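PDB 5I62: potential RNA-dependent RNA polymerase from Human picobirnavirus, which synthesises RNA on an RNA template from ribonucleoside triphosphates, probably in both transcription and replication of the viral double-stranded RNA genome. Local coordinates for residues A[60-65]-A[405-410]; A[116-121]-A[281-286]; A[202-207]-A[316-321]. One frame throughout, in Å; residues are numbered along the deposited sequence.

Contact 1 (A[60-65]-A[405-410]); sequences TQWPTL and TDYRVD
Asp406 and Tyr407, the two loop residues that meet Trp62, lie between Thr405 and Arg408, which a short bond ties together, Arg408 NE to Thr405 O at 2.7 Å. The guanidinium takes Thr405 side-on, since Arg408 NH2 also reaches Thr405 OG1 at 3.0 Å with both acceptors close to its plane. Across the contact the interaction is aromatic. Tyr407 turns the edge of its ring onto one face of the Trp62 indole in a T-shaped pair, the centroid of the tyrosine ring 5.2 Å from that of the six-membered ring and the planes at 78°. The touching atom is Tyr407 CD2, 3.5 Å from Trp62 CZ2. It gets there because Tyr407 CG stands anti to the backbone N (chi1 -169°), which swings the ring toward the tryptophan. On the opposite face lies Gln61 CG, also toward the rim. The far end of the indole meets backbone instead: Trp62 CH2 is 3.5 Å from Asp406 O, which lies near the ring plane. The Tyr407 hydroxyl is bonded to Tyr456 O. This surface contact joins the start of helix 63-73, with Trp62 as N-cap residue, to the loop after strand 401-404; His404 at the end of that strand also meets the Trp62 ring edge-to-face, and Arg408 ties the loop to helix 237-250 through a salt bridge with Asp249.

Contact 2 (A[116-121]-A[281-286]); sequences SEWKGV and LADLLT
Trp118 is met by neighbouring residues of one helix end in two directions, Leu284 over a face of the indole and Asp283 at its edge. The leucine crosses the ring at about a right angle and presses a single methyl onto it. Leu284 CD2 stands 3.3 Å from the centroid of the five-membered ring and only 7° off its normal, a CH-pi contact almost straight above the pyrrole part. The other branch lies farther out, with Leu284 CD1 4.1 Å from Trp118 CZ2 along the benzene rim. At the edge, Trp118 NE1 donates to Asp283 OD2 at 2.9 Å, the N-H...O angle being 152°. The acceptor lies close to the indole plane, whereas the carboxylate itself is turned obliquely against that plane and accepts the N-H with the anti lone pair of OD2, the one away from OD1. Trp118 belongs to two successive turns, type I from Ser116 to Lys119 and type II from Trp118 to Val121, and its CG lies between the backbone N and the carbonyl carbon (chi1 52°), which carries the indole out of the turns toward helix 271-284. Leu333 of helix 327-345 also packs on the ring. Chemically, the buried indole N-H is satisfied by a carboxylate oxygen that Arg123 grips as well through a salt bridge; the arginine would probably keep Asp283 ionised, while the methyl over the face and the bond at the edge together fix how the indole is turned.

Contact 3 (A[202-207]-A[316-321]); sequences VVWMFP and GIHGMG
This is a buried contact of an aromatic side chain with a glycine-rich loop, joining strand 199-205 to the segment between strand 312-314 and helix 327-345. One face of the Trp204 indole receives both loop partners. Near its root, Gly321 makes a CH-pi contact: its CA lies 3.7 Å from the centroid of the five-membered ring, 17° off the normal, a close backbone approach, with the Phe206 ring also nearby, that the absence of a side chain permits. Farther out, the benzene part overlaps the imidazole of His318, with centroids 4.1 Å apart and the planes inclined at 34°, an oblique meeting. Trp204 CH2 stands over the centre of the imidazole, and the nearest atoms are Trp204 CZ3 and His318 NE2 at 3.3 Å. The imidazole is held at both nitrogens. His318 ND1 donates to Gly319 O at 2.7 Å, in the carbonyl plane, and NE2 is bonded to Ile304 O, so the ring can hardly turn under the indole; two carbonyl partners are consistent with an N-H at each nitrogen. Phe206 completes the set, its CE1 3.6 Å from Gly321 O. Tyr95 and Tyr96 of helix 89-97 add further aromatic contacts, to Trp204 and His318 respectively. Gly321 opens the glycine- and serine-rich run that leads into helix 327-345, consistent with the motif B loop and helix of viral RNA polymerases, while strand 199-205, which starts with a Lys-x-Arg sequence, probably corresponds to motif F of the fingers.

Overall arrangement
Contacts 2 and 3 are the closer neighbours, their centres 27 Å apart and nearest atoms about 9 Å, and their segments alternate along the chain. Helix 327-345 connects them: Leu333 packs on Trp118 of contact 2, and Thr327, Asp330 and Glu331 touch Met320 of contact 3. Contact 1 is remote, with its centre 41 Å from that of contact 3 on the other side of the chain's centre, and 38 Å from that of contact 2. The palm sheet contains strand 257-261, which ends at the expected motif A, and strands 355-357 and 360-363, whose connecting hairpin carries the Gly-Asp-Asp signature of motif C. Contact 2 involves helix 271-284, which follows motif A; contact 3 probably adjoins motif B.

Contact 1 (A[60-65]-A[405-410])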
# COMPACT_ATOMS: atom_id res chain seq x y z
N THR A 60 13.90 -5.03 -28.98
CA THR A 60 15.24 -5.43 -29.38
C THR A 60 16.28 -5.00 -28.35
O THR A 60 17.12 -5.80 -27.94
CB THR A 60 15.56 -4.89 -30.77
OG1 THR A 60 14.80 -5.62 -31.72
CG2 THR A 60 17.04 -5.08 -31.08
N GLN A 61 16.22 -3.76 -27.88
CA GLN A 61 17.26 -3.34 -26.95
C GLN A 61 16.91 -3.69 -25.50
O GLN A 61 17.81 -3.92 -24.68
CB GLN A 61 17.51 -1.85 -27.12
CG GLN A 61 18.47 -1.30 -26.09
CD GLN A 61 18.69 0.16 -26.28
OE1 GLN A 61 19.71 0.71 -25.85
NE2 GLN A 61 17.73 0.82 -26.91
N TRP A 62 15.63 -3.71 -25.15
CA TRP A 62 15.21 -3.97 -23.77
C TRP A 62 14.17 -5.08 -23.71
O TRP A 62 13.03 -4.86 -23.29
CB TRP A 62 14.68 -2.69 -23.13
CG TRP A 62 15.64 -1.55 -23.17
CD1 TRP A 62 15.50 -0.39 -23.87
CD2 TRP A 62 16.91 -1.46 -22.49
NE1 TRP A 62 16.59 0.42 -23.66
CE2 TRP A 62 17.46 -0.21 -22.82
CE3 TRP A 62 17.61 -2.31 -21.63
CZ2 TRP A 62 18.69 0.21 -22.33
CZ3 TRP A 62 18.84 -1.89 -21.14
CH2 TRP A 62 19.36 -0.64 -21.49
N PRO A 63 14.54 -6.30 -24.10
CA PRO A 63 13.55 -7.39 -24.12
C PRO A 63 12.97 -7.74 -22.75
O PRO A 63 11.82 -8.17 -22.69
CB PRO A 63 14.33 -8.57 -24.71
CG PRO A 63 15.74 -8.29 -24.34
CD PRO A 63 15.90 -6.78 -24.41
N THR A 64 13.72 -7.58 -21.66
CA THR A 64 13.11 -7.84 -20.36
C THR A 64 12.15 -6.72 -19.95
O THR A 64 11.24 -6.97 -19.15
CB THR A 64 14.16 -8.07 -19.26
OG1 THR A 64 14.85 -6.85 -18.94
CG2 THR A 64 15.18 -9.14 -19.69
N LEU A 65 12.32 -5.51 -20.49
CA LEU A 65 11.31 -4.47 -20.27
C LEU A 65 10.02 -4.82 -21.01
O LEU A 65 8.92 -4.59 -20.50
CB LEU A 65 11.82 -3.10 -20.72
CG LEU A 65 10.80 -1.95 -20.56
CD1 LEU A 65 10.30 -1.83 -19.12
CD2 LEU A 65 11.38 -0.63 -21.02
N THR A 405 20.52 -2.94 -14.86
CA THR A 405 21.85 -2.42 -14.57
C THR A 405 22.41 -1.60 -15.73
O THR A 405 23.20 -0.67 -15.51
CB THR A 405 22.80 -3.57 -14.18
OG1 THR A 405 24.01 -3.02 -13.65
CG2 THR A 405 23.13 -4.48 -15.39
N ASP A 406 21.99 -1.89 -16.97
CA ASP A 406 22.42 -1.13 -18.14
C ASP A 406 21.52 0.05 -18.47
O ASP A 406 21.79 0.77 -19.44
CB ASP A 406 22.53 -2.05 -19.36
CG ASP A 406 23.55 -3.15 -19.16
OD1 ASP A 406 24.56 -2.90 -18.46
OD2 ASP A 406 23.36 -4.26 -19.70
N TYR A 407 20.44 0.27 -17.72
CA TYR A 407 19.49 1.35 -18.00
C TYR A 407 19.65 2.40 -16.91
O TYR A 407 18.95 2.37 -15.89
CB TYR A 407 18.07 0.83 -18.06
CG TYR A 407 17.09 1.85 -18.61
CD1 TYR A 407 16.48 2.78 -17.78
CD2 TYR A 407 16.78 1.88 -19.96
CE1 TYR A 407 15.58 3.72 -18.29
CE2 TYR A 407 15.90 2.81 -20.48
CZ TYR A 407 15.30 3.73 -19.64
OH TYR A 407 14.42 4.65 -20.16
N ARG A 408 20.56 3.34 -17.12
CA ARG A 408 20.89 4.33 -16.12
C ARG A 408 20.74 5.72 -16.71
O ARG A 408 21.11 5.94 -17.87
CB ARG A 408 22.31 4.14 -15.55
CG ARG A 408 22.61 2.70 -15.14
CD ARG A 408 23.75 2.59 -14.13
NE ARG A 408 23.95 1.20 -13.71
CZ ARG A 408 24.66 0.83 -12.65
NH1 ARG A 408 25.25 1.75 -11.89
NH2 ARG A 408 24.77 -0.46 -12.34
N VAL A 409 20.18 6.63 -15.92
CA VAL A 409 20.00 8.04 -16.25
C VAL A 409 20.75 8.84 -15.19
O VAL A 409 20.45 8.73 -14.00
CB VAL A 409 18.51 8.43 -16.29
CG1 VAL A 409 18.34 9.94 -16.56
CG2 VAL A 409 17.77 7.61 -17.32
N ASP A 410 21.73 9.65 -15.62
CA ASP A 410 22.66 10.32 -14.71
C ASP A 410 23.19 9.35 -13.66
O ASP A 410 23.30 9.68 -12.48
CB ASP A 410 22.02 11.55 -14.06
CG ASP A 410 21.74 12.67 -15.06
OD1 ASP A 410 22.40 12.69 -16.12
OD2 ASP A 410 20.88 13.53 -14.77

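Contact 2 (A[116-121]-A[281-286])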
# COMPACT_ATOMS: atom_id res chain seq x y z
N SER A 116 20.75 -3.47 14.48
CA SER A 116 22.04 -2.83 14.27
C SER A 116 21.97 -1.76 13.19
O SER A 116 22.75 -0.81 13.22
CB SER A 116 23.09 -3.87 13.90
OG SER A 116 23.27 -4.74 14.99
N GLU A 117 21.04 -1.90 12.23
CA GLU A 117 20.95 -0.88 11.19
C GLU A 117 20.54 0.48 11.73
O GLU A 117 20.77 1.48 11.06
CB GLU A 117 19.98 -1.30 10.09
CG GLU A 117 20.39 -2.54 9.35
CD GLU A 117 19.54 -2.78 8.12
OE1 GLU A 117 18.64 -3.66 8.17
OE2 GLU A 117 19.74 -2.07 7.10
N TRP A 118 19.94 0.56 12.92
CA TRP A 118 19.60 1.85 13.50
C TRP A 118 20.35 2.13 14.80
O TRP A 118 19.87 2.89 15.65
CB TRP A 118 18.08 2.00 13.67
CG TRP A 118 17.34 0.90 14.38
CD1 TRP A 118 17.38 0.61 15.72
CD2 TRP A 118 16.41 -0.02 13.80
NE1 TRP A 118 16.54 -0.44 16.01
CE2 TRP A 118 15.92 -0.84 14.85
CE3 TRP A 118 15.94 -0.23 12.50
CZ2 TRP A 118 15.00 -1.86 14.63
CZ3 TRP A 118 15.01 -1.24 12.29
CH2 TRP A 118 14.55 -2.04 13.35
N LYS A 119 21.53 1.54 14.97
CA LYS A 119 22.44 1.93 16.04
C LYS A 119 22.66 3.44 16.03
O LYS A 119 22.91 4.03 14.99
CB LYS A 119 23.77 1.23 15.86
CG LYS A 119 24.69 1.32 17.05
CD LYS A 119 24.39 0.17 18.00
CE LYS A 119 24.74 -1.16 17.33
NZ LYS A 119 24.26 -2.36 18.10
N GLY A 120 22.58 4.05 17.21
CA GLY A 120 22.84 5.46 17.34
C GLY A 120 21.69 6.37 16.96
O GLY A 120 21.78 7.58 17.20
N VAL A 121 20.63 5.83 16.35
CA VAL A 121 19.44 6.63 16.06
C VAL A 121 18.85 7.21 17.34
O VAL A 121 18.94 6.61 18.42
CB VAL A 121 18.42 5.76 15.31
CG1 VAL A 121 17.11 6.51 15.06
CG2 VAL A 121 19.00 5.33 13.98
N LEU A 281 10.13 -2.56 17.79
CA LEU A 281 9.56 -1.30 18.29
C LEU A 281 10.04 -1.01 19.71
O LEU A 281 10.34 0.14 20.04
CB LEU A 281 8.04 -1.37 18.24
CG LEU A 281 7.48 -1.32 16.83
CD1 LEU A 281 5.96 -1.48 16.86
CD2 LEU A 281 7.87 -0.00 16.20
N ALA A 282 10.12 -2.04 20.55
CA ALA A 282 10.59 -1.81 21.92
C ALA A 282 12.04 -1.34 21.92
O ALA A 282 12.44 -0.53 22.77
CB ALA A 282 10.42 -3.08 22.75
N ASP A 283 12.85 -1.83 20.98
CA ASP A 283 14.22 -1.34 20.84
C ASP A 283 14.24 0.13 20.43
O ASP A 283 15.02 0.93 20.97
CB ASP A 283 14.98 -2.18 19.81
CG ASP A 283 16.47 -1.84 19.78
OD1 ASP A 283 17.18 -2.22 20.72
OD2 ASP A 283 16.92 -1.18 18.82
N LEU A 284 13.40 0.50 19.47
CA LEU A 284 13.39 1.86 18.93
C LEU A 284 12.83 2.88 19.92
O LEU A 284 13.19 4.06 19.87
CB LEU A 284 12.58 1.90 17.64
CG LEU A 284 13.21 1.23 16.41
CD1 LEU A 284 12.17 1.01 15.30
CD2 LEU A 284 14.32 2.11 15.88
N LEU A 285 11.94 2.45 20.80
CA LEU A 285 11.21 3.37 21.65
C LEU A 285 11.90 3.55 23.00
O LEU A 285 12.69 2.71 23.43
CB LEU A 285 9.78 2.88 21.88
CG LEU A 285 8.79 3.06 20.72
CD1 LEU A 285 7.66 2.05 20.88
CD2 LEU A 285 8.24 4.48 20.72
N THR A 286 11.57 4.64 23.68
CA THR A 286 12.04 4.87 25.04
C THR A 286 10.94 5.58 25.83
O THR A 286 10.17 6.36 25.27
CB THR A 286 13.34 5.70 25.03
OG1 THR A 286 13.82 5.84 26.36
CG2 THR A 286 13.09 7.08 24.43

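Contact 3 (A[202-207]-A[316-321])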
# COMPACT_ATOMS: atom_id res chain seq x y z
N VAL A 202 -9.61 -6.33 0.77
CA VAL A 202 -10.25 -6.02 2.04
C VAL A 202 -9.51 -4.85 2.68
O VAL A 202 -8.28 -4.86 2.75
CB VAL A 202 -10.27 -7.24 2.97
CG1 VAL A 202 -10.73 -6.84 4.36
CG2 VAL A 202 -11.16 -8.33 2.40
N VAL A 203 -10.26 -3.84 3.11
CA VAL A 203 -9.72 -2.73 3.89
C VAL A 203 -10.32 -2.81 5.29
O VAL A 203 -11.54 -2.92 5.43
CB VAL A 203 -10.02 -1.36 3.24
CG1 VAL A 203 -9.42 -0.24 4.10
CG2 VAL A 203 -9.46 -1.31 1.84
N TRP A 204 -9.46 -2.74 6.30
CA TRP A 204 -9.89 -2.61 7.69
C TRP A 204 -9.92 -1.12 8.02
O TRP A 204 -8.87 -0.51 8.26
CB TRP A 204 -8.97 -3.38 8.63
CG TRP A 204 -9.04 -4.87 8.48
CD1 TRP A 204 -8.70 -5.62 7.38
CD2 TRP A 204 -9.50 -5.80 9.47
NE1 TRP A 204 -8.91 -6.95 7.64
CE2 TRP A 204 -9.41 -7.09 8.90
CE3 TRP A 204 -9.98 -5.67 10.77
CZ2 TRP A 204 -9.78 -8.24 9.60
CZ3 TRP A 204 -10.34 -6.80 11.47
CH2 TRP A 204 -10.25 -8.08 10.87
N MET A 205 -11.11 -0.52 8.03
CA MET A 205 -11.24 0.92 8.29
C MET A 205 -11.31 1.10 9.81
O MET A 205 -12.31 0.75 10.44
CB MET A 205 -12.48 1.48 7.59
CG MET A 205 -12.39 1.47 6.07
SD MET A 205 -13.98 1.90 5.32
CE MET A 205 -13.54 1.88 3.61
N PHE A 206 -10.23 1.61 10.39
CA PHE A 206 -10.04 1.61 11.84
C PHE A 206 -10.75 2.79 12.50
O PHE A 206 -10.91 3.84 11.88
CB PHE A 206 -8.55 1.70 12.18
CG PHE A 206 -7.88 0.36 12.33
CD1 PHE A 206 -7.99 -0.59 11.34
CD2 PHE A 206 -7.14 0.07 13.46
CE1 PHE A 206 -7.36 -1.82 11.45
CE2 PHE A 206 -6.51 -1.17 13.58
CZ PHE A 206 -6.63 -2.11 12.57
N PRO A 207 -11.15 2.63 13.76
CA PRO A 207 -11.64 3.78 14.54
C PRO A 207 -10.58 4.86 14.63
O PRO A 207 -9.39 4.57 14.82
CB PRO A 207 -11.93 3.18 15.92
CG PRO A 207 -12.09 1.71 15.69
CD PRO A 207 -11.12 1.39 14.57
N GLY A 316 -12.06 -12.03 17.57
CA GLY A 316 -10.94 -12.95 17.61
C GLY A 316 -9.67 -12.35 17.00
O GLY A 316 -9.70 -11.35 16.28
N ILE A 317 -8.53 -13.00 17.28
CA ILE A 317 -7.28 -12.50 16.72
C ILE A 317 -7.22 -12.80 15.22
O ILE A 317 -7.89 -13.71 14.72
CB ILE A 317 -6.05 -13.06 17.45
CG1 ILE A 317 -5.97 -14.59 17.31
CG2 ILE A 317 -6.05 -12.63 18.91
CD1 ILE A 317 -4.61 -15.16 17.75
N HIS A 318 -6.44 -12.01 14.50
CA HIS A 318 -6.37 -12.13 13.05
C HIS A 318 -5.04 -11.56 12.58
O HIS A 318 -4.21 -11.12 13.38
CB HIS A 318 -7.58 -11.43 12.40
CG HIS A 318 -7.80 -10.03 12.90
ND1 HIS A 318 -6.97 -8.97 12.56
CD2 HIS A 318 -8.75 -9.50 13.70
CE1 HIS A 318 -7.41 -7.87 13.14
NE2 HIS A 318 -8.49 -8.16 13.83
N GLY A 319 -4.82 -11.60 11.27
CA GLY A 319 -3.62 -11.03 10.70
C GLY A 319 -3.67 -9.50 10.75
O GLY A 319 -4.53 -8.89 11.38
N MET A 320 -2.72 -8.89 10.05
CA MET A 320 -2.64 -7.44 10.01
C MET A 320 -3.95 -6.85 9.50
O MET A 320 -4.36 -7.12 8.37
CB MET A 320 -1.49 -6.98 9.13
CG MET A 320 -1.51 -5.50 8.86
SD MET A 320 -1.21 -4.56 10.38
CE MET A 320 0.59 -4.81 10.52
N GLY A 321 -4.59 -6.02 10.32
CA GLY A 321 -5.76 -5.30 9.85
C GLY A 321 -5.34 -4.27 8.83
O GLY A 321 -4.88 -3.19 9.20